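Local atomic coordinates of alpha-galactosidase (Umbelopsis vinacea, PDB entry 3A5V), a protein that hydrolyses terminal alpha-galactosyl residues as a glycoside hydrolase family 27 enzyme and assembles as a tetramer of N-glycosylated chains. Residues Y110-A115 / L154-R159. Residues are numbered along the deposited sequence; the frame is centred on the assembly and turned at random.
Sequences YEDIDA and LNKTGR. With NAG (2-acetamido-2-deoxy-beta-D-glucopyranose), chain B.
Two neighbouring outer helices of the (beta/alpha)8 barrel meet where Ala115, in the first turns of helix 111-121, faces Leu154 and Thr157 at the C-terminal end of helix 140-156. CB of Ala115 points into the partner helix and lies 3.7 Å from the backbone N of Leu154 and 3.9 Å from its CD2. The CA atoms of Ala115 and Leu154 are 5.2 Å apart. Thr157 brings only its methyl branch across, CG2 standing 3.5 Å from the carbonyl O of Ala115. With OG1 set between the backbone N and the carbonyl carbon (chi1 70°), the hydroxyl turns back to its own chain: it donates to Leu154 O at 2.8 Å, in the carbonyl plane, and accepts from Arg159 N at 3.0 Å, closing an ST turn around Gly158. Replacing Thr157 by alanine removes OG1 and CG2, which would probably leave Arg159 N without this acceptor and Leu154 O without its hydroxyl donor, undo the ST turn and open a gap beside Ala115. On the exposed side, Lys156 bends at chi3 (68°) and crosses the Asp112 side chain at about a right angle; NZ, tilted out of the carboxylate plane, lies 3.3 Å from OD2 and 3.5 Å from OD1, a salt bridge whose hydrogen bonds are both weak. Asn155, whose CB is directed away from 110-115, carries an N-linked NAG on ND2. The chemistry is thus divided: buried apolar contact where the helices come close, a long ion pair on the solvent side, and the NAG acetyl methyl resting on the turn at Gly158.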
loop_
_atom_site.group_PDB
_atom_site.type_symbol
_atom_site.label_atom_id
_atom_site.label_comp_id
_atom_site.label_asym_id
_atom_site.label_seq_id
_atom_site.Cartn_x
_atom_site.Cartn_y
_atom_site.Cartn_z
ATOM N N TYR A 110 -8.118 -21.665 -20.554
ATOM C CA TYR A 110 -8.924 -22.126 -21.690
ATOM C C TYR A 110 -9.314 -20.975 -22.605
ATOM O O TYR A 110 -10.303 -21.077 -23.327
ATOM C CB TYR A 110 -10.213 -22.824 -21.197
ATOM C CG TYR A 110 -9.980 -24.137 -20.490
ATOM C CD1 TYR A 110 -9.559 -24.166 -19.160
ATOM C CD2 TYR A 110 -10.183 -25.355 -21.154
ATOM C CE1 TYR A 110 -9.323 -25.378 -18.504
ATOM C CE2 TYR A 110 -9.967 -26.575 -20.513
ATOM C CZ TYR A 110 -9.541 -26.576 -19.186
ATOM O OH TYR A 110 -9.318 -27.765 -18.537
ATOM N N GLU A 111 -8.540 -19.889 -22.588
ATOM C CA GLU A 111 -8.969 -18.644 -23.241
ATOM C C GLU A 111 -9.180 -18.822 -24.762
ATOM O O GLU A 111 -10.194 -18.382 -25.293
ATOM C CB GLU A 111 -7.993 -17.493 -22.963
ATOM C CG GLU A 111 -7.894 -17.051 -21.481
ATOM C CD GLU A 111 -6.864 -17.848 -20.662
ATOM O OE1 GLU A 111 -6.353 -18.872 -21.173
ATOM O OE2 GLU A 111 -6.573 -17.438 -19.505
ATOM N N ASP A 112 -8.230 -19.461 -25.449
ATOM C CA ASP A 112 -8.344 -19.670 -26.906
ATOM C C ASP A 112 -9.579 -20.486 -27.264
ATOM O O ASP A 112 -10.362 -20.098 -28.126
ATOM C CB ASP A 112 -7.087 -20.340 -27.480
ATOM C CG ASP A 112 -5.940 -19.357 -27.658
ATOM O OD1 ASP A 112 -6.147 -18.139 -27.468
ATOM O OD2 ASP A 112 -4.826 -19.797 -27.993
ATOM N N ILE A 113 -9.740 -21.603 -26.573
ATOM C CA ILE A 113 -10.873 -22.506 -26.762
ATOM C C ILE A 113 -12.222 -21.804 -26.523
ATOM O O ILE A 113 -13.144 -21.925 -27.339
ATOM C CB ILE A 113 -10.720 -23.744 -25.862
ATOM C CG1 ILE A 113 -9.599 -24.649 -26.429
ATOM C CG2 ILE A 113 -12.036 -24.516 -25.750
ATOM C CD1 ILE A 113 -9.098 -25.706 -25.443
ATOM N N ASP A 114 -12.334 -21.069 -25.419
ATOM C CA ASP A 114 -13.604 -20.416 -25.098
ATOM C C ASP A 114 -13.930 -19.279 -26.072
ATOM O O ASP A 114 -15.084 -19.141 -26.512
ATOM C CB ASP A 114 -13.642 -19.955 -23.633
ATOM C CG ASP A 114 -13.739 -21.121 -22.653
ATOM O OD1 ASP A 114 -13.852 -22.298 -23.096
ATOM O OD2 ASP A 114 -13.712 -20.863 -21.428
ATOM N N ALA A 115 -12.923 -18.481 -26.422
ATOM C CA ALA A 115 -13.119 -17.406 -27.401
ATOM C C ALA A 115 -13.591 -17.971 -28.748
ATOM O O ALA A 115 -14.472 -17.400 -29.399
ATOM C CB ALA A 115 -11.845 -16.624 -27.581
ATOM N N LEU A 154 -9.717 -13.584 -28.061
ATOM C CA LEU A 154 -10.815 -12.949 -28.803
ATOM C C LEU A 154 -10.361 -12.425 -30.170
ATOM O O LEU A 154 -10.972 -12.722 -31.205
ATOM C CB LEU A 154 -11.463 -11.817 -27.983
ATOM C CG LEU A 154 -12.129 -12.201 -26.646
ATOM C CD1 LEU A 154 -12.503 -10.935 -25.873
ATOM C CD2 LEU A 154 -13.351 -13.096 -26.856
ATOM N N ASN A 155 -9.277 -11.659 -30.172
ATOM C CA ASN A 155 -8.753 -11.109 -31.406
ATOM C C ASN A 155 -8.503 -12.170 -32.502
ATOM O O ASN A 155 -8.854 -11.970 -33.675
ATOM C CB ASN A 155 -7.461 -10.328 -31.120
ATOM C CG ASN A 155 -7.006 -9.522 -32.315
ATOM O OD1 ASN A 155 -6.175 -9.992 -33.095
ATOM N ND2 ASN A 155 -7.585 -8.324 -32.488
ATOM N N LYS A 156 -7.902 -13.293 -32.117
ATOM C CA LYS A 156 -7.492 -14.290 -33.098
ATOM C C LYS A 156 -8.637 -15.042 -33.768
ATOM O O LYS A 156 -8.434 -15.650 -34.818
ATOM C CB LYS A 156 -6.445 -15.246 -32.529
ATOM C CG LYS A 156 -6.930 -16.248 -31.501
ATOM C CD LYS A 156 -5.742 -17.131 -31.007
ATOM C CE LYS A 156 -4.727 -16.324 -30.178
ATOM N NZ LYS A 156 -3.627 -17.189 -29.653
ATOM N N THR A 157 -9.838 -14.983 -33.182
ATOM C CA THR A 157 -11.019 -15.592 -33.816
ATOM C C THR A 157 -11.381 -14.863 -35.105
ATOM O O THR A 157 -12.122 -15.391 -35.924
ATOM C CB THR A 157 -12.263 -15.532 -32.906
ATOM O OG1 THR A 157 -12.698 -14.169 -32.802
ATOM C CG2 THR A 157 -11.954 -16.082 -31.516
ATOM N N GLY A 158 -10.893 -13.638 -35.257
ATOM C CA GLY A 158 -11.287 -12.798 -36.372
ATOM C C GLY A 158 -12.660 -12.157 -36.222
ATOM O O GLY A 158 -13.039 -11.334 -37.045
ATOM N N ARG A 159 -13.414 -12.517 -35.179
ATOM C CA ARG A 159 -14.722 -11.911 -34.969
ATOM C C ARG A 159 -14.609 -10.718 -34.004
ATOM O O ARG A 159 -14.111 -10.881 -32.877
ATOM C CB ARG A 159 -15.744 -12.928 -34.434
ATOM C CG ARG A 159 -17.131 -12.313 -34.271
ATOM C CD ARG A 159 -18.209 -13.278 -33.747
ATOM N NE ARG A 159 -19.507 -12.600 -33.765
ATOM C CZ ARG A 159 -20.319 -12.540 -34.829
ATOM N NH1 ARG A 159 -19.971 -13.127 -35.962
ATOM N NH2 ARG A 159 -21.471 -11.884 -34.772
HETATM C C1 NAG B . -7.139 -7.588 -33.652
HETATM C C2 NAG B . -8.417 -6.901 -34.159
HETATM C C3 NAG B . -8.112 -5.835 -35.218
HETATM C C4 NAG B . -6.968 -4.899 -34.807
HETATM C C5 NAG B . -5.782 -5.723 -34.295
HETATM C C6 NAG B . -4.623 -4.880 -33.766
HETATM C C7 NAG B . -10.407 -8.361 -34.027
HETATM C C8 NAG B . -11.262 -9.350 -34.774
HETATM N N2 NAG B . -9.366 -7.865 -34.709
HETATM O O3 NAG B . -9.273 -5.071 -35.506
HETATM O O4 NAG B . -6.575 -4.168 -35.954
HETATM O O5 NAG B . -6.203 -6.594 -33.256
HETATM O O6 NAG B . -5.141 -3.927 -32.859
HETATM O O7 NAG B . -10.689 -8.050 -32.859
#